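Long-range contacts in hypothetical protein (Legionella pneumophila subsp. pneumophila, PDB 2IM9), which is of unknown function but, resembling N-acetylmuramoyl-L-alanine amidases of the papain-like peptidase clan, may cleave bonds in bacterial cell-wall peptidoglycan: residues A80-Q84 with K200-L205; S73-G77 with T121-N125; H135-D140 with I174-Y180; F85-R89 with F114-L118; N100-S104 with C117-R122. All coordinates share one frame; numbering follows the deposited sequence.

Interaction 1 of 5, residues A80-Q84 with K200-L205; sequences ARYDQ and KRLVEL
Arg81 and Glu204 form a bidentate, side-on salt bridge that ties the loop between helices 53-63 and 95-107 to helix 195-209, part of a predicted coiled coil. The guanidinium and carboxylate are nearly coplanar: Arg81 NE gives a 2.9 Å bond to Glu204 OE2 and Arg81 NH2 a 2.8 Å bond to Glu204 OE1, each carboxylate oxygen accepting on its syn lone pair. The tight part is beside this bridge, where the Tyr82 ring is sandwiched. Arg81 CG sits over the rim of one face, while Leu205 CD1 stands 4.0 Å from the ring centroid, over the centre of the opposite face. Toward solvent the packing gives way to charge and water. The guanidinium of Arg201, which also pairs with Glu197, stacks on that of Arg81 with planes 23° apart. Exposed Lys200 brings a further positive charge, probably eased by Glu204 and by water 1, which accepts from both Arg81 NH1 and Lys200 NZ. Arg201 NH1 turns inward to the backbone, donating to Arg81 O over 2.8 Å.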
# COMPACT_ATOMS: atom_id res chain seq x y z
N ALA A 80 -13.70 13.10 -12.21
CA ALA A 80 -13.11 13.59 -10.96
C ALA A 80 -12.52 14.99 -11.12
O ALA A 80 -12.12 15.37 -12.22
CB ALA A 80 -12.05 12.61 -10.44
N ARG A 81 -12.45 15.74 -10.03
CA ARG A 81 -12.00 17.13 -10.13
C ARG A 81 -10.50 17.21 -10.41
O ARG A 81 -10.06 18.04 -11.21
CB ARG A 81 -12.35 17.90 -8.84
CG ARG A 81 -11.90 19.40 -8.84
CD ARG A 81 -12.46 20.18 -10.03
NE ARG A 81 -12.29 21.62 -9.83
CZ ARG A 81 -12.77 22.54 -10.66
NH1 ARG A 81 -13.45 22.16 -11.74
NH2 ARG A 81 -12.57 23.82 -10.41
N TYR A 82 -9.71 16.37 -9.73
CA TYR A 82 -8.23 16.50 -9.81
C TYR A 82 -7.55 15.33 -10.49
O TYR A 82 -6.54 15.52 -11.17
CB TYR A 82 -7.62 16.71 -8.40
CG TYR A 82 -8.29 17.85 -7.69
CD1 TYR A 82 -8.03 19.17 -8.06
CD2 TYR A 82 -9.20 17.61 -6.66
CE1 TYR A 82 -8.69 20.25 -7.42
CE2 TYR A 82 -9.85 18.68 -6.00
CZ TYR A 82 -9.59 19.99 -6.40
OH TYR A 82 -10.23 21.04 -5.79
N ASP A 83 -8.06 14.11 -10.29
CA ASP A 83 -7.37 12.93 -10.80
C ASP A 83 -8.39 11.94 -11.34
O ASP A 83 -9.06 11.25 -10.58
CB ASP A 83 -6.53 12.26 -9.69
CG ASP A 83 -5.66 11.13 -10.21
OD1 ASP A 83 -5.85 10.67 -11.38
OD2 ASP A 83 -4.75 10.70 -9.46
N GLN A 84 -8.50 11.90 -12.67
CA GLN A 84 -9.56 11.13 -13.36
C GLN A 84 -9.11 9.74 -13.80
O GLN A 84 -9.74 9.10 -14.66
CB GLN A 84 -10.09 11.94 -14.56
CG GLN A 84 -10.65 13.33 -14.14
CD GLN A 84 -11.24 14.12 -15.31
OE1 GLN A 84 -10.88 13.90 -16.48
NE2 GLN A 84 -12.13 15.05 -15.00
N LYS A 200 -5.28 25.84 -13.20
CA LYS A 200 -6.38 26.33 -12.38
C LYS A 200 -6.70 25.37 -11.23
O LYS A 200 -6.79 25.77 -10.07
CB LYS A 200 -7.64 26.55 -13.25
CG LYS A 200 -8.96 26.76 -12.47
CD LYS A 200 -10.19 26.79 -13.40
CE LYS A 200 -11.44 27.37 -12.69
NZ LYS A 200 -12.52 26.38 -12.27
N ARG A 201 -6.85 24.10 -11.58
CA ARG A 201 -7.22 23.10 -10.59
C ARG A 201 -6.09 22.88 -9.60
O ARG A 201 -6.35 22.64 -8.44
CB ARG A 201 -7.64 21.80 -11.26
CG ARG A 201 -8.97 21.97 -11.97
CD ARG A 201 -9.36 20.71 -12.70
NE ARG A 201 -10.44 20.99 -13.65
CZ ARG A 201 -11.32 20.09 -14.07
NH1 ARG A 201 -11.28 18.84 -13.63
NH2 ARG A 201 -12.25 20.46 -14.95
N LEU A 202 -4.84 22.96 -10.07
CA LEU A 202 -3.70 22.83 -9.14
C LEU A 202 -3.71 23.92 -8.05
O LEU A 202 -3.51 23.62 -6.88
CB LEU A 202 -2.38 22.83 -9.88
CG LEU A 202 -1.17 22.50 -8.98
CD1 LEU A 202 -1.26 21.11 -8.36
CD2 LEU A 202 0.12 22.72 -9.84
N VAL A 203 -3.93 25.18 -8.43
CA VAL A 203 -4.01 26.28 -7.44
C VAL A 203 -5.13 26.01 -6.44
O VAL A 203 -4.98 26.23 -5.24
CB VAL A 203 -4.24 27.68 -8.13
CG1 VAL A 203 -4.52 28.75 -7.08
CG2 VAL A 203 -3.07 28.03 -9.02
N GLU A 204 -6.25 25.52 -6.96
CA GLU A 204 -7.40 25.20 -6.12
C GLU A 204 -7.07 24.10 -5.11
O GLU A 204 -7.38 24.20 -3.90
CB GLU A 204 -8.54 24.76 -7.02
CG GLU A 204 -9.83 24.43 -6.34
CD GLU A 204 -10.82 23.94 -7.38
OE1 GLU A 204 -11.43 24.79 -8.06
OE2 GLU A 204 -10.94 22.71 -7.55
N LEU A 205 -6.44 23.04 -5.61
CA LEU A 205 -6.02 21.93 -4.78
C LEU A 205 -4.99 22.37 -3.74
O LEU A 205 -5.05 21.96 -2.57
CB LEU A 205 -5.43 20.82 -5.66
CG LEU A 205 -5.03 19.54 -4.90
CD1 LEU A 205 -6.21 18.90 -4.15
CD2 LEU A 205 -4.30 18.57 -5.84
O HOH W 1 -13.34 24.33 -13.79
O HOH W 2 -12.94 17.91 -15.76

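Interaction 2 of 5, residues S73-G77 with T121-N125; sequences SLGEG and TRYKN
Arg122, Tyr123 and Leu74 bury the most surface where the end of helix 111-122 meets the loop 73-77. Arg122 reaches across with a chain bent at chi3 (72°), and its guanidinium presents NH1 and NH2 end-on to a single acceptor, the carbonyl oxygen of Gly75. The NH1 bond to Gly75 O is the shorter at 2.9 Å; that from NH2 to Gly75 O is 3.3 Å long and arrives from above the carbonyl plane. Leu74 closes over the guanidinium from one face, its CB 3.5 Å from Arg122 NH2, while its CD1 runs alongside Arg122 NE. Held at its edge by a carbonyl and covered on a face by an aliphatic chain, the planar group has little freedom to rotate.

Tyr123, the first residue to leave helical geometry, points its hydroxyl at the same loop and donates to Glu76 OE2 over 2.6 Å, on the anti lone pair of that oxygen. The carboxylate stands almost perpendicular to the ring, 85° between planes, and meets it at the edge. Its other oxygen, Glu76 OE1, is taken by a salt bridge with Arg133, so this buried acid has partners on both oxygens; the charge of Arg122 nearby probably stabilises it further. An end-on, two-nitrogen arginine grip on one backbone carbonyl and a tyrosine-carboxylate hydrogen bond thus fasten the C-terminal end of helix 111-122 to an irregular loop of the amidase-like domain.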
# COMPACT_ATOMS: atom_id res chain seq x y z
N SER A 73 -1.60 4.08 -10.39
CA SER A 73 -2.60 3.34 -11.18
C SER A 73 -4.03 3.86 -11.06
O SER A 73 -4.82 3.72 -11.99
CB SER A 73 -2.59 1.86 -10.78
OG SER A 73 -1.55 1.16 -11.47
N LEU A 74 -4.37 4.41 -9.89
CA LEU A 74 -5.76 4.77 -9.57
C LEU A 74 -5.91 6.24 -9.27
O LEU A 74 -4.97 6.90 -8.80
CB LEU A 74 -6.26 3.96 -8.36
CG LEU A 74 -6.23 2.43 -8.53
CD1 LEU A 74 -6.84 1.70 -7.31
CD2 LEU A 74 -6.98 2.06 -9.80
N GLY A 75 -7.12 6.75 -9.51
CA GLY A 75 -7.49 8.10 -9.14
C GLY A 75 -8.87 8.13 -8.50
O GLY A 75 -9.28 7.19 -7.80
N GLU A 76 -9.59 9.23 -8.71
CA GLU A 76 -10.93 9.39 -8.14
C GLU A 76 -12.03 9.04 -9.14
O GLU A 76 -13.21 9.08 -8.81
CB GLU A 76 -11.12 10.81 -7.59
CG GLU A 76 -10.58 10.99 -6.16
CD GLU A 76 -9.07 10.81 -6.08
OE1 GLU A 76 -8.33 11.65 -6.65
OE2 GLU A 76 -8.63 9.81 -5.46
N GLY A 77 -11.63 8.64 -10.35
CA GLY A 77 -12.57 8.11 -11.33
C GLY A 77 -12.97 9.09 -12.42
O GLY A 77 -12.53 10.25 -12.45
N THR A 121 -10.98 1.72 2.20
CA THR A 121 -9.57 1.43 2.44
C THR A 121 -8.69 2.53 1.83
O THR A 121 -7.65 2.88 2.40
CB THR A 121 -9.17 0.03 1.87
OG1 THR A 121 -10.02 -0.98 2.43
CG2 THR A 121 -7.75 -0.32 2.25
N ARG A 122 -9.13 3.06 0.69
CA ARG A 122 -8.36 4.06 -0.07
C ARG A 122 -8.53 5.46 0.45
O ARG A 122 -7.61 6.28 0.30
CB ARG A 122 -8.77 4.06 -1.55
CG ARG A 122 -8.28 2.88 -2.34
CD ARG A 122 -8.58 3.15 -3.83
NE ARG A 122 -7.68 4.18 -4.36
CZ ARG A 122 -8.04 5.13 -5.22
NH1 ARG A 122 -9.31 5.20 -5.64
NH2 ARG A 122 -7.14 6.02 -5.64
N TYR A 123 -9.68 5.75 1.06
CA TYR A 123 -10.04 7.10 1.50
C TYR A 123 -10.42 7.13 2.96
O TYR A 123 -11.09 6.24 3.45
CB TYR A 123 -11.23 7.64 0.70
CG TYR A 123 -10.97 7.72 -0.78
CD1 TYR A 123 -10.36 8.85 -1.34
CD2 TYR A 123 -11.32 6.68 -1.62
CE1 TYR A 123 -10.10 8.93 -2.71
CE2 TYR A 123 -11.08 6.73 -2.98
CZ TYR A 123 -10.46 7.85 -3.52
OH TYR A 123 -10.24 7.88 -4.87
N LYS A 124 -10.02 8.19 3.65
CA LYS A 124 -10.46 8.43 5.02
C LYS A 124 -11.99 8.46 5.11
O LYS A 124 -12.65 9.25 4.43
CB LYS A 124 -9.86 9.75 5.52
CG LYS A 124 -10.13 10.04 6.97
CD LYS A 124 -9.77 11.47 7.33
CE LYS A 124 -10.25 11.82 8.73
NZ LYS A 124 -9.77 13.19 9.13
N ASN A 125 -12.55 7.59 5.97
CA ASN A 125 -14.01 7.41 6.13
C ASN A 125 -14.80 7.11 4.86
O ASN A 125 -16.03 7.34 4.81
CB ASN A 125 -14.63 8.59 6.88
CG ASN A 125 -13.95 8.87 8.20
OD1 ASN A 125 -13.71 7.95 8.99
ND2 ASN A 125 -13.61 10.14 8.44

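Interaction 3 of 5, residues H135-D140 with I174-Y180; sequences HFTSID and INKPQWY
Trp179 leaves its helix with CG anti to the backbone N (chi1 180°), and Phe136 places CG beside its own backbone N (chi1 -68°); these settings bring the two rings together in an aromatic cluster completed by His135. The pair is T-shaped: the edge of Phe136 is directed at the indole face, with CZ 3.5 Å from Trp179 CD2 and the planes at 66°. One face of Phe136 is covered by Ile174, whose CG2 sits almost exactly over the ring centre, 3.6 Å from the centroid. His135 meets the far end of the indole obliquely, Trp179 CH2 lying 3.5 Å from His135 CG, while His135 NE2 is hydrogen-bonded to Tyr130 O. Beside the cluster, Ile139 CD1 wedges against both Ile174 CG2 and Lys176 CE. The extended Lys176 chain runs by Phe136 in the opposite sense and ends in a salt bridge, its NZ 2.7 Å from Asp140 OD1. Asp140 also secures the start of its own helix, as OD2 accepts from Phe136 N. The contact thus joins the beginning of helix 137-147 to the junction of strand 168-175 with helix 176-181. Water 3 closes the polar side, donating to Asp140 OD2 over 2.7 Å and accepting from Lys176 NZ.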
# COMPACT_ATOMS: atom_id res chain seq x y z
N HIS A 135 -2.89 9.01 1.00
CA HIS A 135 -1.63 9.15 0.27
C HIS A 135 -0.39 8.62 0.99
O HIS A 135 0.50 8.04 0.37
CB HIS A 135 -1.37 10.63 -0.07
CG HIS A 135 -2.36 11.19 -1.04
ND1 HIS A 135 -2.36 10.87 -2.38
CD2 HIS A 135 -3.38 12.06 -0.85
CE1 HIS A 135 -3.35 11.52 -2.98
NE2 HIS A 135 -3.98 12.25 -2.07
N PHE A 136 -0.32 8.86 2.30
CA PHE A 136 0.87 8.48 3.07
C PHE A 136 0.65 7.17 3.79
O PHE A 136 -0.26 7.02 4.60
CB PHE A 136 1.26 9.58 4.05
CG PHE A 136 1.77 10.82 3.37
CD1 PHE A 136 3.12 10.95 3.06
CD2 PHE A 136 0.89 11.83 2.99
CE1 PHE A 136 3.60 12.07 2.41
CE2 PHE A 136 1.35 12.99 2.32
CZ PHE A 136 2.72 13.10 2.03
N THR A 137 1.48 6.20 3.46
CA THR A 137 1.33 4.86 4.03
C THR A 137 1.29 4.85 5.56
O THR A 137 0.52 4.07 6.15
CB THR A 137 2.40 3.92 3.46
OG1 THR A 137 2.31 3.99 2.02
CG2 THR A 137 2.16 2.48 3.89
N SER A 138 2.10 5.68 6.20
CA SER A 138 2.13 5.65 7.67
C SER A 138 0.97 6.42 8.28
O SER A 138 0.04 5.83 8.87
CB SER A 138 3.48 6.13 8.20
OG SER A 138 3.76 7.46 7.80
N ILE A 139 0.98 7.74 8.12
CA ILE A 139 0.08 8.60 8.88
C ILE A 139 -1.36 8.59 8.36
O ILE A 139 -2.29 8.98 9.09
CB ILE A 139 0.63 10.03 9.01
CG1 ILE A 139 0.86 10.64 7.63
CG2 ILE A 139 1.94 10.03 9.80
CD1 ILE A 139 0.19 11.96 7.47
N ASP A 140 -1.54 8.17 7.11
CA ASP A 140 -2.88 7.99 6.56
C ASP A 140 -3.30 6.52 6.56
O ASP A 140 -4.20 6.12 7.29
CB ASP A 140 -2.98 8.52 5.12
CG ASP A 140 -2.77 10.01 5.01
OD1 ASP A 140 -3.17 10.77 5.92
OD2 ASP A 140 -2.23 10.42 3.97
N ILE A 174 5.74 14.39 8.56
CA ILE A 174 4.97 14.46 7.31
C ILE A 174 4.23 15.78 7.30
O ILE A 174 3.27 15.98 8.04
CB ILE A 174 3.92 13.31 7.16
CG1 ILE A 174 4.54 11.92 7.40
CG2 ILE A 174 3.22 13.41 5.80
CD1 ILE A 174 5.57 11.50 6.38
N ASN A 175 4.70 16.68 6.45
CA ASN A 175 4.18 18.05 6.39
C ASN A 175 3.28 18.13 5.15
O ASN A 175 3.78 18.34 4.04
CB ASN A 175 5.37 19.01 6.28
CG ASN A 175 4.96 20.49 6.33
OD1 ASN A 175 3.90 20.86 5.84
ND2 ASN A 175 5.83 21.34 6.91
N LYS A 176 1.98 17.91 5.33
CA LYS A 176 1.07 17.90 4.17
C LYS A 176 1.05 19.23 3.41
O LYS A 176 1.16 19.22 2.17
CB LYS A 176 -0.34 17.45 4.56
CG LYS A 176 -0.42 15.96 4.78
CD LYS A 176 -1.87 15.48 4.90
CE LYS A 176 -1.89 13.99 5.20
NZ LYS A 176 -3.27 13.47 5.51
N PRO A 177 0.94 20.37 4.12
CA PRO A 177 0.94 21.62 3.34
C PRO A 177 2.19 21.82 2.48
O PRO A 177 2.08 22.29 1.34
CB PRO A 177 0.81 22.71 4.41
CG PRO A 177 0.08 22.02 5.54
CD PRO A 177 0.73 20.64 5.56
N GLN A 178 3.37 21.44 2.98
CA GLN A 178 4.57 21.57 2.16
C GLN A 178 4.59 20.56 1.00
O GLN A 178 5.08 20.84 -0.12
CB GLN A 178 5.83 21.46 3.02
CG GLN A 178 7.08 21.95 2.28
CD GLN A 178 6.96 23.43 1.87
OE1 GLN A 178 6.69 23.73 0.72
NE2 GLN A 178 7.13 24.32 2.83
N TRP A 179 4.05 19.37 1.24
CA TRP A 179 3.95 18.38 0.17
C TRP A 179 3.03 18.93 -0.93
O TRP A 179 3.35 18.83 -2.12
CB TRP A 179 3.40 17.08 0.76
CG TRP A 179 3.22 15.94 -0.22
CD1 TRP A 179 4.21 15.22 -0.84
CD2 TRP A 179 1.98 15.34 -0.60
NE1 TRP A 179 3.65 14.22 -1.62
CE2 TRP A 179 2.28 14.28 -1.50
CE3 TRP A 179 0.64 15.61 -0.29
CZ2 TRP A 179 1.28 13.48 -2.09
CZ3 TRP A 179 -0.37 14.81 -0.89
CH2 TRP A 179 -0.03 13.76 -1.77
N TYR A 180 1.90 19.52 -0.54
CA TYR A 180 1.00 20.11 -1.54
C TYR A 180 1.70 21.22 -2.30
O TYR A 180 1.62 21.26 -3.52
CB TYR A 180 -0.33 20.59 -0.94
CG TYR A 180 -1.30 19.45 -0.85
CD1 TYR A 180 -1.33 18.62 0.28
CD2 TYR A 180 -2.17 19.15 -1.92
CE1 TYR A 180 -2.21 17.55 0.36
CE2 TYR A 180 -3.04 18.07 -1.86
CZ TYR A 180 -3.05 17.27 -0.73
OH TYR A 180 -3.90 16.20 -0.68
O HOH W 3 -3.62 12.27 2.60

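Interaction 4 of 5, residues F85-R89 with F114-L118; sequences FPRYR and FQECL
The hydroxyl of Tyr88 is gripped by two groups: Gln115 NE2 donates to Tyr88 OH over 2.9 Å, and Asn35 OD1 on helix 27-45 forms a second hydrogen bond with it. The Gln115 bond is bent, with an angle of 137° at the hydrogen, and the oxygen lies tilted from the amide plane. At the CG end, away from the hydroxyl, the Tyr88 ring makes a T-shaped stack with Phe114. The edge of Phe114 faces the tyrosine ring at 85° between planes, and Phe114 CE2 comes within 3.9 Å of Tyr88 CG. This meeting depends on a chi1 of 49° at Tyr88, which sets the ring between the backbone N and the carbonyl carbon and turns it onto helix 111-122. The tyrosine therefore pins the loop 85-89 at both ends of its side chain, polar at the hydroxyl and apolar near the backbone, and bridges helices 27-45 and 111-122. One turn along from Phe114, Leu118 finishes the seam: its CD2 touches Tyr88 CB at 3.6 Å and Arg87 O at 3.4 Å.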
# COMPACT_ATOMS: atom_id res chain seq x y z
N PHE A 85 -8.01 9.26 -13.21
CA PHE A 85 -7.66 7.85 -13.36
C PHE A 85 -8.74 6.97 -12.68
O PHE A 85 -9.49 7.46 -11.80
CB PHE A 85 -6.28 7.58 -12.77
CG PHE A 85 -5.17 7.60 -13.79
CD1 PHE A 85 -5.03 8.67 -14.69
CD2 PHE A 85 -4.28 6.53 -13.89
CE1 PHE A 85 -4.03 8.69 -15.64
CE2 PHE A 85 -3.25 6.54 -14.85
CZ PHE A 85 -3.12 7.64 -15.72
N PRO A 86 -8.83 5.69 -13.09
CA PRO A 86 -9.94 4.85 -12.64
C PRO A 86 -9.91 4.62 -11.13
O PRO A 86 -8.85 4.67 -10.50
CB PRO A 86 -9.72 3.51 -13.35
CG PRO A 86 -8.37 3.58 -13.99
CD PRO A 86 -7.90 5.00 -13.99
N ARG A 87 -11.08 4.33 -10.56
CA ARG A 87 -11.19 4.03 -9.14
C ARG A 87 -10.66 2.65 -8.76
O ARG A 87 -10.24 2.42 -7.61
CB ARG A 87 -12.66 4.15 -8.74
CG ARG A 87 -13.05 5.62 -8.71
CD ARG A 87 -14.55 5.80 -8.68
NE ARG A 87 -15.15 5.42 -9.96
CZ ARG A 87 -16.44 5.51 -10.21
NH1 ARG A 87 -17.25 5.95 -9.25
NH2 ARG A 87 -16.89 5.16 -11.42
N TYR A 88 -10.69 1.74 -9.72
CA TYR A 88 -10.11 0.39 -9.60
C TYR A 88 -9.90 -0.17 -11.01
O TYR A 88 -10.51 0.30 -11.99
CB TYR A 88 -11.01 -0.55 -8.80
CG TYR A 88 -12.45 -0.53 -9.28
CD1 TYR A 88 -12.89 -1.41 -10.28
CD2 TYR A 88 -13.36 0.39 -8.75
CE1 TYR A 88 -14.21 -1.38 -10.75
CE2 TYR A 88 -14.68 0.43 -9.19
CZ TYR A 88 -15.10 -0.45 -10.19
OH TYR A 88 -16.40 -0.40 -10.63
N ARG A 89 -9.00 -1.14 -11.13
CA ARG A 89 -8.67 -1.72 -12.42
C ARG A 89 -7.99 -3.06 -12.24
O ARG A 89 -7.49 -3.37 -11.15
CB ARG A 89 -7.76 -0.77 -13.22
CG ARG A 89 -6.38 -0.58 -12.60
CD ARG A 89 -5.71 0.67 -13.12
NE ARG A 89 -5.50 0.64 -14.59
CZ ARG A 89 -5.01 1.65 -15.31
NH1 ARG A 89 -4.68 2.80 -14.73
NH2 ARG A 89 -4.86 1.52 -16.64
N PHE A 114 -16.92 -5.26 -2.77
CA PHE A 114 -15.53 -4.87 -3.09
C PHE A 114 -15.42 -3.35 -3.30
O PHE A 114 -14.50 -2.70 -2.79
CB PHE A 114 -15.02 -5.60 -4.34
CG PHE A 114 -13.87 -4.89 -5.04
CD1 PHE A 114 -12.58 -4.97 -4.52
CD2 PHE A 114 -14.10 -4.11 -6.17
CE1 PHE A 114 -11.51 -4.30 -5.13
CE2 PHE A 114 -13.02 -3.44 -6.79
CZ PHE A 114 -11.74 -3.56 -6.26
N GLN A 115 -16.35 -2.80 -4.06
CA GLN A 115 -16.35 -1.37 -4.32
C GLN A 115 -16.39 -0.59 -3.01
O GLN A 115 -15.62 0.36 -2.80
CB GLN A 115 -17.54 -1.01 -5.21
CG GLN A 115 -17.30 -1.35 -6.65
CD GLN A 115 -18.55 -1.32 -7.49
OE1 GLN A 115 -19.67 -1.30 -6.97
NE2 GLN A 115 -18.37 -1.38 -8.80
N GLU A 116 -17.24 -1.03 -2.09
CA GLU A 116 -17.42 -0.36 -0.81
C GLU A 116 -16.16 -0.50 0.05
O GLU A 116 -15.68 0.47 0.66
CB GLU A 116 -18.62 -0.96 -0.09
CG GLU A 116 -19.07 -0.15 1.09
N CYS A 117 -15.61 -1.71 0.10
CA CYS A 117 -14.41 -1.99 0.87
C CYS A 117 -13.23 -1.18 0.34
O CYS A 117 -12.43 -0.63 1.11
CB CYS A 117 -14.06 -3.48 0.81
SG CYS A 117 -15.13 -4.60 1.77
N LEU A 118 -13.12 -1.11 -0.98
CA LEU A 118 -12.01 -0.37 -1.58
C LEU A 118 -12.14 1.12 -1.27
O LEU A 118 -11.15 1.76 -0.89
CB LEU A 118 -11.95 -0.59 -3.10
CG LEU A 118 -10.72 0.08 -3.75
CD1 LEU A 118 -9.40 -0.53 -3.24
CD2 LEU A 118 -10.80 -0.02 -5.27

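Interaction 5 of 5, residues N100-S104 with C117-R122; sequences NTVLS and CLKHTR
Ser104 and Leu118 bring helices 95-107 and 111-122 together, their CA atoms only 5.1 Å apart. Such closeness is possible because the serine is small and folds its hydroxyl back on its own helix: with chi1 at -57°, OG sits beside the backbone N and donates to Asn100 O over 2.9 Å. That carbonyl also accepts from Ser104 N, the two donors reaching it from opposite faces of its plane. Thr121 repeats the manoeuvre on the second helix. Its chi1 of -56° puts OG1 2.8 Å from Cys117 O and sends the methyl CG2 across the interface, where it lies 3.3 Å from Asn100 OD1. Both buried hydroxyls are thus satisfied within their helices, and what they offer the neighbour is mainly contact surface: Ser104 OG rests against Leu118 CA, and the CB atoms of Ser104 and Cys117 touch. Leu118 brings CD1 up to Asn100, 3.6 Å from its carbonyl O. The Asn100 amide is fixed at both ends, OD1 by Trp141 NE1 and ND2 by water 4, which also accepts from Arg122 NE. Cys117 additionally carries the disulfide to Cys327, bringing the C-terminal tail to this helix. The axes of segments 100-104 and 117-122 pass 9.1 Å apart with 132° between their directions, so the two successive helices form an obliquely crossed helical hairpin of the amidase-like domain.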
# COMPACT_ATOMS: atom_id res chain seq x y z
N ASN A 100 -4.03 -2.50 -1.88
CA ASN A 100 -5.40 -2.05 -1.65
C ASN A 100 -6.43 -2.90 -2.39
O ASN A 100 -7.49 -3.24 -1.84
CB ASN A 100 -5.55 -0.60 -2.10
CG ASN A 100 -5.12 0.39 -1.04
OD1 ASN A 100 -5.29 0.14 0.15
ND2 ASN A 100 -4.59 1.53 -1.46
N THR A 101 -6.13 -3.22 -3.63
CA THR A 101 -7.07 -3.99 -4.45
C THR A 101 -7.19 -5.42 -3.90
O THR A 101 -8.30 -5.92 -3.70
CB THR A 101 -6.66 -4.01 -5.91
OG1 THR A 101 -6.63 -2.65 -6.39
CG2 THR A 101 -7.66 -4.81 -6.72
N VAL A 102 -6.05 -6.06 -3.63
CA VAL A 102 -6.08 -7.43 -3.11
C VAL A 102 -6.83 -7.51 -1.77
O VAL A 102 -7.71 -8.37 -1.60
CB VAL A 102 -4.67 -8.03 -2.97
CG1 VAL A 102 -4.74 -9.36 -2.19
CG2 VAL A 102 -4.06 -8.24 -4.36
N LEU A 103 -6.49 -6.62 -0.83
CA LEU A 103 -7.16 -6.61 0.47
C LEU A 103 -8.66 -6.42 0.35
O LEU A 103 -9.43 -7.15 0.98
CB LEU A 103 -6.57 -5.53 1.39
CG LEU A 103 -5.17 -5.82 1.92
CD1 LEU A 103 -4.68 -4.63 2.75
CD2 LEU A 103 -5.13 -7.14 2.71
N SER A 104 -9.08 -5.46 -0.47
CA SER A 104 -10.51 -5.18 -0.64
C SER A 104 -11.25 -6.34 -1.30
O SER A 104 -12.38 -6.63 -0.92
CB SER A 104 -10.72 -3.87 -1.39
OG SER A 104 -10.09 -2.80 -0.71
N CYS A 117 -15.61 -1.71 0.10
CA CYS A 117 -14.41 -1.99 0.87
C CYS A 117 -13.23 -1.18 0.34
O CYS A 117 -12.43 -0.63 1.11
CB CYS A 117 -14.06 -3.48 0.81
SG CYS A 117 -15.13 -4.60 1.77
N LEU A 118 -13.12 -1.11 -0.98
CA LEU A 118 -12.01 -0.37 -1.58
C LEU A 118 -12.14 1.12 -1.27
O LEU A 118 -11.15 1.76 -0.89
CB LEU A 118 -11.95 -0.59 -3.10
CG LEU A 118 -10.72 0.08 -3.75
CD1 LEU A 118 -9.40 -0.53 -3.24
CD2 LEU A 118 -10.80 -0.02 -5.27
N LYS A 119 -13.35 1.65 -1.40
CA LYS A 119 -13.58 3.07 -1.08
C LYS A 119 -13.13 3.36 0.36
O LYS A 119 -12.42 4.33 0.62
CB LYS A 119 -15.04 3.47 -1.33
CG LYS A 119 -15.27 4.98 -1.23
CD LYS A 119 -16.71 5.36 -1.65
CE LYS A 119 -17.76 4.83 -0.70
NZ LYS A 119 -19.14 5.07 -1.26
N HIS A 120 -13.52 2.49 1.31
CA HIS A 120 -13.16 2.72 2.70
C HIS A 120 -11.71 2.41 3.07
O HIS A 120 -11.27 2.82 4.12
CB HIS A 120 -14.12 1.97 3.64
CG HIS A 120 -15.43 2.67 3.80
ND1 HIS A 120 -16.47 2.51 2.92
CD2 HIS A 120 -15.84 3.58 4.71
CE1 HIS A 120 -17.49 3.27 3.30
NE2 HIS A 120 -17.13 3.92 4.38
N THR A 121 -10.98 1.72 2.20
CA THR A 121 -9.57 1.43 2.44
C THR A 121 -8.69 2.53 1.83
O THR A 121 -7.65 2.88 2.40
CB THR A 121 -9.17 0.03 1.87
OG1 THR A 121 -10.02 -0.98 2.43
CG2 THR A 121 -7.75 -0.32 2.25
N ARG A 122 -9.13 3.06 0.69
CA ARG A 122 -8.36 4.06 -0.07
C ARG A 122 -8.53 5.46 0.45
O ARG A 122 -7.61 6.28 0.30
CB ARG A 122 -8.77 4.06 -1.55
CG ARG A 122 -8.28 2.88 -2.34
CD ARG A 122 -8.58 3.15 -3.83
NE ARG A 122 -7.68 4.18 -4.36
CZ ARG A 122 -8.04 5.13 -5.22
NH1 ARG A 122 -9.31 5.20 -5.64
NH2 ARG A 122 -7.14 6.02 -5.64
O HOH W 4 -4.76 3.21 -3.87

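Overall arrangement
From the N terminus, the long loop after helix 53-63 supplies three contacts in succession. Its residues 73-77 open interaction 2, residues 80-84 interaction 1 and residues 85-89 interaction 4. Interaction 5 starts later, on helix 95-107. Helix 111-122 then receives interactions 4, 5 and 2, the first two sharing Cys117 and Leu118, the last two Thr121 and Arg122. Interaction 4 lies within the span of interaction 2. Interaction 3 follows in series, joining helix 137-147 to strand 168-175 and helix 176-181. Interaction 1 closes last, on helix 195-209; it crosses interaction 2 and encloses interactions 3, 4 and 5. Backbone bonds Glu76-Asp83 and Gly75-Pro86 link the loop portions directly.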